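Local coordinates for ribosomal RNA processing protein 6 (Trypanosoma brucei brucei, PDB 4NLC) that probably degrades and trims RNA from the 3' end as the exosome-associated 3'-5' exoribonuclease RRP6, of which this is the catalytic core, at residues A[51-55]-A[56-60]. The protein carries 1 engineered substitution. Numbering follows the deposited sequence.
Sequences PSEQL and LLKTE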
# COMPACT_ATOMS: atom_id res chain seq x y z
N PRO A 51 24.67 6.06 6.96
CA PRO A 51 25.46 6.49 8.14
C PRO A 51 26.51 5.44 8.49
O PRO A 51 26.17 4.27 8.67
CB PRO A 51 24.39 6.66 9.25
CG PRO A 51 23.06 6.68 8.53
CD PRO A 51 23.25 5.86 7.30
N SER A 52 27.80 5.83 8.51
CA SER A 52 28.95 4.95 8.75
C SER A 52 28.81 4.01 9.97
O SER A 52 29.25 2.86 9.88
CB SER A 52 30.25 5.75 8.82
OG SER A 52 30.26 6.63 9.94
N GLU A 53 28.15 4.47 11.07
CA GLU A 53 27.91 3.64 12.26
C GLU A 53 27.02 2.42 11.93
O GLU A 53 27.15 1.37 12.56
CB GLU A 53 27.28 4.46 13.40
CG GLU A 53 28.23 5.40 14.12
CD GLU A 53 29.30 4.77 14.99
OE1 GLU A 53 28.95 4.03 15.93
OE2 GLU A 53 30.49 5.06 14.75
N GLN A 54 26.14 2.55 10.92
CA GLN A 54 25.25 1.46 10.51
C GLN A 54 25.99 0.35 9.76
O GLN A 54 25.47 -0.76 9.68
CB GLN A 54 24.05 1.98 9.68
CG GLN A 54 23.13 2.93 10.45
CD GLN A 54 22.30 2.27 11.53
OE1 GLN A 54 22.23 1.05 11.64
NE2 GLN A 54 21.63 3.07 12.33
N LEU A 55 27.19 0.64 9.23
CA LEU A 55 27.99 -0.31 8.44
C LEU A 55 29.04 -1.08 9.24
O LEU A 55 29.76 -1.90 8.66
CB LEU A 55 28.61 0.40 7.22
CG LEU A 55 27.59 1.18 6.38
CD1 LEU A 55 28.21 2.40 5.74
CD2 LEU A 55 26.82 0.27 5.42
N LEU A 56 29.09 -0.89 10.58
CA LEU A 56 29.98 -1.59 11.51
C LEU A 56 29.35 -2.87 12.06
O LEU A 56 28.12 -2.99 12.13
CB LEU A 56 30.32 -0.69 12.72
CG LEU A 56 31.05 0.62 12.45
CD1 LEU A 56 30.94 1.53 13.64
CD2 LEU A 56 32.52 0.37 12.09
N LEU A 57 30.18 -3.81 12.53
CA LEU A 57 29.68 -5.03 13.16
C LEU A 57 29.36 -4.68 14.61
O LEU A 57 30.25 -4.27 15.36
CB LEU A 57 30.68 -6.19 13.04
CG LEU A 57 30.15 -7.59 13.44
CD1 LEU A 57 29.29 -8.21 12.34
CD2 LEU A 57 31.31 -8.52 13.78
N LYS A 58 28.07 -4.75 14.98
CA LYS A 58 27.57 -4.42 16.31
C LYS A 58 26.74 -5.54 16.92
O LYS A 58 26.05 -6.26 16.20
CB LYS A 58 26.76 -3.12 16.29
CG LYS A 58 27.64 -1.88 16.37
CD LYS A 58 26.86 -0.57 16.40
CE LYS A 58 27.78 0.58 16.07
NZ LYS A 58 27.22 1.88 16.50
N THR A 59 26.79 -5.65 18.26
CA THR A 59 25.99 -6.60 19.03
C THR A 59 24.52 -6.20 18.84
O THR A 59 24.18 -5.01 18.80
CB THR A 59 26.39 -6.56 20.52
OG1 THR A 59 27.76 -6.94 20.64
CG2 THR A 59 25.54 -7.50 21.38
N GLU A 60 23.68 -7.21 18.70
CA GLU A 60 22.25 -7.02 18.51
C GLU A 60 21.57 -6.53 19.80
O GLU A 60 22.02 -6.85 20.91
CB GLU A 60 21.61 -8.33 18.00
CG GLU A 60 21.80 -9.53 18.92
CD GLU A 60 23.03 -10.40 18.75
OE1 GLU A 60 24.01 -9.97 18.10
OE2 GLU A 60 23.02 -11.52 19.31
O HOH W 1 26.01 -1.25 12.81
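Lys58 NZ donates a hydrogen bond to Glu53 OE1 at 2.8 Å, and the pair forms a salt bridge. The ammonium group meets the anti side of this oxygen, 26° out of the carboxylate plane. The lysine runs back towards Glu53, its chain extended beyond CG. The glutamate instead bends at chi2 (-69°), which folds its carboxylate over towards Leu56 and Lys58. Lys58 CE also lies 3.7 Å from the backbone Glu53 O. The Leu56 side chain lies against Glu53 on the exposed face. Its CD1 packs 3.7 Å from Glu53 OE2, and its CG sits 3.9 Å from Ser52 O. A water joins the two backbones, bridging Glu53 O (2.9 Å) and Leu56 O (2.8 Å). Residues 52-54 form a short 3-10 turn, held by backbone hydrogen bonds from Gln54 N to Pro51 O and from Leu55 N to Ser52 O. Gln54 and Leu55 pack against the body of the protein. Leu55 packs on Leu250, Leu251 and Phe254 of helix 249-261. Gln54 bonds through OE1 to Tyr230 and through NE2 to Glu92. After the turn, Lys58 O and Glu60 OE1 accept hydrogen bonds from Gln235 of helix 226-238. This is a 3-10 turn running into an extended segment, bridged by an i to i+5 salt bridge, on the surface linker between helix 42-46 and strand 71-74, the first strand of the exonuclease sheet.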